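Local coordinates for protein RNA-dependent RNA Polymerase (PDB 6TZ0) that synthesises viral RNA as an RNA-directed RNA polymerase, transcribing plus strands from the double-stranded genome and probably making complementary minus strands in replication, at residues R254-E259 and R317-S322; A301-L306 and E310-I315. All blocks are in the same frame, centred on the assembly; numbering follows the deposited sequence.

Both contacts lie in the N-terminal part of the polymerase, away from the annotated nucleotide and metal sites, and their centres are about 11 Å apart. They share helix 309-320. Contact 2 sets the first half of that helix against helix 295-306, its neighbour in sequence. Contact 1 sets the C-terminal end of the same helix against segment 254-259, and so closes a longer loop that encloses contact 2. Contact 1 is the more buried and is made of carbon packing. Contact 2 is partly exposed and mixes an amide, an arginine stem and one isoleucine methyl. The two join at Trp256, where CG lies 3.7 Å from Ile315 CG2.

Contact 1 of 2, residues R254-E259 and R317-S322; sequences RSWYQE and RALRLS
Leu319 reaches from the last turn of helix 309-320 to segment 254-259, and its two methyls part company there. Its CB and CG serve as the stem. CD1 goes to Glu259 and lies 3.7 Å from Glu259 CG, with Glu259 CD only slightly farther off. The two side chains cross at about a right angle. CD2 goes instead to Trp256, 3.7 Å from Trp256 CE3 and 4.0 Å from Trp256 CB. Ala318 adds its methyl farther along the indole, with CB 3.8 Å from both Trp256 CZ3 and Trp256 CH2. The six-membered ring of the indole thus meets two successive residues of the helix, both obliquely. With CG set between its backbone N and carbonyl carbon (chi1 56°), Trp256 turns the indole toward these two residues. Tyr331 of helix 325-339 touches both Trp256 and Ala318. Glu259 runs extended from a CG anti to the backbone N (chi1 -176°), laying its stem beside Leu319 CD1. Its carboxylate forms a salt bridge through OE2 to Arg300 NE, on helix 295-306. The chemistry is therefore divided: apolar packing joins segment 254-259 to helix 309-320, while the buried charge of Glu259 is paired with another helix.

Contact 2 of 2, residues A301-L306 and E310-I315; sequences AKRAEL and EFNEYI
Segments 301-306 and 310-315 run roughly antiparallel, with their axes 9.7 Å apart at closest approach and 148° between their directions. They belong to a helical hairpin, in which helices 295-306 and 309-320 are joined by a very short turn. The backbones come nearest at Ala304 and Asn312, where the CA atoms are 6.9 Å apart. Asn312 sets its amide between the two backbones here. Its CG is anti to the backbone N (chi1 -166°), which carries the amide across to the other helix. There ND2 lies 3.5 Å from both Arg303 O and Ala304 CA; the amide packs on the backbone of helix 295-306 without a hydrogen bond to it. OD1 turns to the arginine stem and sits 3.6 Å from Arg303 CG. The two side chains cross at about a right angle, and the guanidinium and amide planes are 54° apart. Arg303 is extended as far as CD and then bends at chi3, turning the guanidinium aside from the stem. Past Asn312, its stem meets Ile315 one turn farther along the partner helix. Trp256 lies against Arg303 and continues the packing on the buried side. Phe311 and Tyr314 pack on helix 325-339 instead. The isoleucine contact is made by one branch: Ile315 CG2 lies 3.8 Å from Arg303 CD and 4.0 Å from Arg303 NE.

Contact 1 of 2, residues R254-E259 and R317-S322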
loop_
_atom_site.group_PDB
_atom_site.type_symbol
_atom_site.label_atom_id
_atom_site.label_comp_id
_atom_site.label_asym_id
_atom_site.label_seq_id
_atom_site.Cartn_x
_atom_site.Cartn_y
_atom_site.Cartn_z
ATOM N N ARG A 254 -1.491 -26.304 12.636
ATOM C CA ARG A 254 -0.090 -26.050 12.339
ATOM C C ARG A 254 0.799 -26.006 13.569
ATOM O O ARG A 254 1.938 -26.464 13.502
ATOM C CB ARG A 254 0.052 -24.723 11.588
ATOM C CG ARG A 254 -0.383 -24.737 10.135
ATOM C CD ARG A 254 -0.429 -23.309 9.616
ATOM N NE ARG A 254 -0.611 -23.211 8.173
ATOM C CZ ARG A 254 -1.780 -23.216 7.555
ATOM N NH1 ARG A 254 -2.898 -23.333 8.249
ATOM N NH2 ARG A 254 -1.826 -23.121 6.237
ATOM N N SER A 255 0.301 -25.491 14.692
ATOM C CA SER A 255 1.121 -25.118 15.841
ATOM C C SER A 255 1.555 -26.302 16.709
ATOM O O SER A 255 2.154 -26.083 17.766
ATOM C CB SER A 255 0.366 -24.100 16.696
ATOM O OG SER A 255 -0.799 -24.669 17.258
ATOM N N TRP A 256 1.277 -27.536 16.295
ATOM C CA TRP A 256 1.685 -28.731 17.022
ATOM C C TRP A 256 3.169 -29.043 16.882
ATOM O O TRP A 256 3.680 -29.887 17.636
ATOM C CB TRP A 256 0.865 -29.927 16.526
ATOM C CG TRP A 256 1.001 -30.117 15.046
ATOM C CD1 TRP A 256 0.222 -29.564 14.084
ATOM C CD2 TRP A 256 1.998 -30.884 14.363
ATOM N NE1 TRP A 256 0.663 -29.938 12.846
ATOM C CE2 TRP A 256 1.758 -30.747 12.991
ATOM C CE3 TRP A 256 3.073 -31.672 14.782
ATOM C CZ2 TRP A 256 2.545 -31.367 12.034
ATOM C CZ3 TRP A 256 3.853 -32.281 13.833
ATOM C CH2 TRP A 256 3.585 -32.128 12.476
ATOM N N TYR A 257 3.865 -28.416 15.924
ATOM C CA TYR A 257 5.211 -28.856 15.568
ATOM C C TYR A 257 6.214 -28.542 16.658
ATOM O O TYR A 257 7.232 -29.228 16.765
ATOM C CB TYR A 257 5.659 -28.225 14.248
ATOM C CG TYR A 257 6.044 -26.765 14.317
ATOM C CD1 TYR A 257 5.080 -25.773 14.278
ATOM C CD2 TYR A 257 7.382 -26.378 14.354
ATOM C CE1 TYR A 257 5.428 -24.444 14.322
ATOM C CE2 TYR A 257 7.736 -25.050 14.400
ATOM C CZ TYR A 257 6.754 -24.088 14.383
ATOM O OH TYR A 257 7.102 -22.760 14.422
ATOM N N GLN A 258 5.923 -27.544 17.486
ATOM C CA GLN A 258 6.788 -27.221 18.607
ATOM C C GLN A 258 6.745 -28.320 19.661
ATOM O O GLN A 258 7.786 -28.715 20.197
ATOM C CB GLN A 258 6.368 -25.873 19.178
ATOM C CG GLN A 258 7.310 -25.260 20.163
ATOM C CD GLN A 258 6.875 -23.872 20.534
ATOM O OE1 GLN A 258 5.811 -23.421 20.129
ATOM N NE2 GLN A 258 7.706 -23.172 21.275
ATOM N N GLU A 259 5.558 -28.871 19.924
ATOM C CA GLU A 259 5.446 -30.011 20.828
ATOM C C GLU A 259 6.066 -31.269 20.238
ATOM O O GLU A 259 6.681 -32.058 20.967
ATOM C CB GLU A 259 3.981 -30.257 21.171
ATOM C CG GLU A 259 3.756 -31.357 22.177
ATOM C CD GLU A 259 2.297 -31.555 22.486
ATOM O OE1 GLU A 259 1.469 -30.809 21.927
ATOM O OE2 GLU A 259 1.973 -32.461 23.279
ATOM N N ARG A 317 -0.409 -38.967 15.332
ATOM C CA ARG A 317 0.550 -39.842 14.666
ATOM C C ARG A 317 1.874 -39.133 14.402
ATOM O O ARG A 317 2.947 -39.716 14.587
ATOM C CB ARG A 317 -0.061 -40.334 13.358
ATOM C CG ARG A 317 0.776 -41.299 12.580
ATOM C CD ARG A 317 0.043 -41.735 11.330
ATOM N NE ARG A 317 0.844 -42.658 10.544
ATOM C CZ ARG A 317 0.862 -43.970 10.743
ATOM N NH1 ARG A 317 1.629 -44.744 9.996
ATOM N NH2 ARG A 317 0.121 -44.508 11.699
ATOM N N ALA A 318 1.814 -37.873 13.968
ATOM C CA ALA A 318 3.032 -37.098 13.739
ATOM C C ALA A 318 3.734 -36.750 15.047
ATOM O O ALA A 318 4.964 -36.647 15.086
ATOM C CB ALA A 318 2.699 -35.827 12.965
ATOM N N LEU A 319 2.966 -36.540 16.118
ATOM C CA LEU A 319 3.541 -36.324 17.443
ATOM C C LEU A 319 4.293 -37.553 17.932
ATOM O O LEU A 319 5.324 -37.432 18.601
ATOM C CB LEU A 319 2.444 -35.956 18.443
ATOM C CG LEU A 319 2.134 -34.511 18.830
ATOM C CD1 LEU A 319 3.299 -33.977 19.608
ATOM C CD2 LEU A 319 1.853 -33.622 17.644
ATOM N N ARG A 320 3.794 -38.748 17.615
ATOM C CA ARG A 320 4.409 -39.946 18.177
ATOM C C ARG A 320 5.547 -40.476 17.311
ATOM O O ARG A 320 6.622 -40.794 17.828
ATOM C CB ARG A 320 3.353 -41.022 18.390
ATOM C CG ARG A 320 2.332 -40.642 19.430
ATOM C CD ARG A 320 2.979 -40.572 20.792
ATOM N NE ARG A 320 2.012 -40.309 21.849
ATOM C CZ ARG A 320 2.334 -40.170 23.130
ATOM N NH1 ARG A 320 1.394 -39.933 24.034
ATOM N NH2 ARG A 320 3.600 -40.269 23.508
ATOM N N LEU A 321 5.345 -40.578 16.000
ATOM C CA LEU A 321 6.234 -41.348 15.139
ATOM C C LEU A 321 7.392 -40.535 14.571
ATOM O O LEU A 321 8.041 -40.985 13.622
ATOM C CB LEU A 321 5.445 -41.984 13.998
ATOM C CG LEU A 321 4.437 -43.066 14.370
ATOM C CD1 LEU A 321 3.705 -43.531 13.134
ATOM C CD2 LEU A 321 5.130 -44.225 15.047
ATOM N N SER A 322 7.675 -39.364 15.124
ATOM C CA SER A 322 8.786 -38.542 14.669
ATOM C C SER A 322 9.995 -38.782 15.563
ATOM O O SER A 322 9.867 -38.836 16.791
ATOM C CB SER A 322 8.403 -37.064 14.664
ATOM O OG SER A 322 8.111 -36.613 15.972
#

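Contact 2 of 2, residues A301-L306 and E310-I315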
loop_
_atom_site.group_PDB
_atom_site.type_symbol
_atom_site.label_atom_id
_atom_site.label_comp_id
_atom_site.label_asym_id
_atom_site.label_seq_id
_atom_site.Cartn_x
_atom_site.Cartn_y
_atom_site.Cartn_z
ATOM N N ALA A 301 -6.120 -29.576 24.227
ATOM C CA ALA A 301 -7.560 -29.560 24.474
ATOM C C ALA A 301 -8.315 -28.884 23.338
ATOM O O ALA A 301 -9.342 -29.399 22.870
ATOM C CB ALA A 301 -7.854 -28.862 25.798
ATOM N N LYS A 302 -7.798 -27.754 22.851
ATOM C CA LYS A 302 -8.432 -27.050 21.748
ATOM C C LYS A 302 -8.342 -27.846 20.455
ATOM O O LYS A 302 -9.265 -27.804 19.633
ATOM C CB LYS A 302 -7.769 -25.687 21.595
ATOM C CG LYS A 302 -8.501 -24.699 20.743
ATOM C CD LYS A 302 -7.717 -23.399 20.664
ATOM C CE LYS A 302 -8.168 -22.397 21.711
ATOM N NZ LYS A 302 -7.608 -22.680 23.062
ATOM N N ARG A 303 -7.261 -28.608 20.283
ATOM C CA ARG A 303 -7.096 -29.445 19.107
ATOM C C ARG A 303 -8.066 -30.612 19.126
ATOM O O ARG A 303 -8.613 -30.991 18.085
ATOM C CB ARG A 303 -5.657 -29.945 19.056
ATOM C CG ARG A 303 -5.287 -30.676 17.804
ATOM C CD ARG A 303 -3.859 -31.188 17.844
ATOM N NE ARG A 303 -2.890 -30.113 17.999
ATOM C CZ ARG A 303 -2.082 -29.995 19.044
ATOM N NH1 ARG A 303 -2.123 -30.896 20.010
ATOM N NH2 ARG A 303 -1.230 -28.986 19.123
ATOM N N ALA A 304 -8.290 -31.194 20.304
ATOM C CA ALA A 304 -9.220 -32.310 20.402
ATOM C C ALA A 304 -10.662 -31.858 20.234
ATOM O O ALA A 304 -11.475 -32.600 19.675
ATOM C CB ALA A 304 -9.047 -33.032 21.734
ATOM N N GLU A 305 -11.007 -30.655 20.698
ATOM C CA GLU A 305 -12.395 -30.228 20.562
ATOM C C GLU A 305 -12.703 -29.533 19.239
ATOM O O GLU A 305 -13.874 -29.471 18.854
ATOM C CB GLU A 305 -12.800 -29.313 21.722
ATOM C CG GLU A 305 -12.066 -27.999 21.769
ATOM C CD GLU A 305 -12.453 -27.149 22.963
ATOM O OE1 GLU A 305 -13.330 -27.580 23.741
ATOM O OE2 GLU A 305 -11.866 -26.059 23.132
ATOM N N LEU A 306 -11.701 -29.030 18.522
ATOM C CA LEU A 306 -11.958 -28.292 17.289
ATOM C C LEU A 306 -11.776 -29.105 16.015
ATOM O O LEU A 306 -12.544 -28.926 15.069
ATOM C CB LEU A 306 -11.063 -27.051 17.210
ATOM C CG LEU A 306 -11.642 -25.689 17.590
ATOM C CD1 LEU A 306 -12.670 -25.305 16.567
ATOM C CD2 LEU A 306 -12.275 -25.678 18.955
ATOM N N GLU A 310 -10.032 -37.397 11.998
ATOM C CA GLU A 310 -9.048 -38.051 11.140
ATOM C C GLU A 310 -7.783 -37.208 11.026
ATOM O O GLU A 310 -6.664 -37.726 11.116
ATOM C CB GLU A 310 -9.643 -38.307 9.758
ATOM C CG GLU A 310 -8.739 -39.076 8.814
ATOM C CD GLU A 310 -9.356 -39.255 7.443
ATOM O OE1 GLU A 310 -10.454 -38.713 7.208
ATOM O OE2 GLU A 310 -8.747 -39.939 6.599
ATOM N N PHE A 311 -7.949 -35.897 10.867
ATOM C CA PHE A 311 -6.810 -34.993 10.823
ATOM C C PHE A 311 -6.157 -34.862 12.194
ATOM O O PHE A 311 -4.927 -34.769 12.297
ATOM C CB PHE A 311 -7.277 -33.644 10.279
ATOM C CG PHE A 311 -6.193 -32.629 10.151
ATOM C CD1 PHE A 311 -5.157 -32.821 9.258
ATOM C CD2 PHE A 311 -6.248 -31.449 10.871
ATOM C CE1 PHE A 311 -4.163 -31.885 9.128
ATOM C CE2 PHE A 311 -5.262 -30.506 10.735
ATOM C CZ PHE A 311 -4.215 -30.727 9.865
ATOM N N ASN A 312 -6.961 -34.892 13.260
ATOM C CA ASN A 312 -6.418 -34.904 14.616
ATOM C C ASN A 312 -5.631 -36.184 14.882
ATOM O O ASN A 312 -4.589 -36.161 15.554
ATOM C CB ASN A 312 -7.557 -34.758 15.625
ATOM C CG ASN A 312 -7.068 -34.426 17.014
ATOM O OD1 ASN A 312 -5.887 -34.170 17.229
ATOM N ND2 ASN A 312 -7.977 -34.455 17.974
ATOM N N GLU A 313 -6.102 -37.309 14.347
ATOM C CA GLU A 313 -5.395 -38.566 14.536
ATOM C C GLU A 313 -4.104 -38.586 13.729
ATOM O O GLU A 313 -3.099 -39.159 14.168
ATOM C CB GLU A 313 -6.313 -39.727 14.159
ATOM C CG GLU A 313 -5.779 -41.108 14.490
ATOM C CD GLU A 313 -6.807 -42.203 14.245
ATOM O OE1 GLU A 313 -7.923 -41.883 13.782
ATOM O OE2 GLU A 313 -6.505 -43.382 14.527
ATOM N N TYR A 314 -4.100 -37.921 12.567
ATOM C CA TYR A 314 -2.861 -37.747 11.813
ATOM C C TYR A 314 -1.857 -36.881 12.570
ATOM O O TYR A 314 -0.652 -37.154 12.546
ATOM C CB TYR A 314 -3.154 -37.136 10.446
ATOM C CG TYR A 314 -1.927 -36.963 9.581
ATOM C CD1 TYR A 314 -1.337 -38.048 8.956
ATOM C CD2 TYR A 314 -1.359 -35.712 9.395
ATOM C CE1 TYR A 314 -0.221 -37.897 8.170
ATOM C CE2 TYR A 314 -0.240 -35.550 8.616
ATOM C CZ TYR A 314 0.324 -36.646 8.005
ATOM O OH TYR A 314 1.440 -36.491 7.222
ATOM N N ILE A 315 -2.337 -35.836 13.249
ATOM C CA ILE A 315 -1.441 -34.985 14.032
ATOM C C ILE A 315 -0.871 -35.743 15.229
ATOM O O ILE A 315 0.316 -35.614 15.541
ATOM C CB ILE A 315 -2.166 -33.690 14.445
ATOM C CG1 ILE A 315 -2.414 -32.817 13.217
ATOM C CG2 ILE A 315 -1.391 -32.899 15.485
ATOM C CD1 ILE A 315 -3.295 -31.654 13.493
#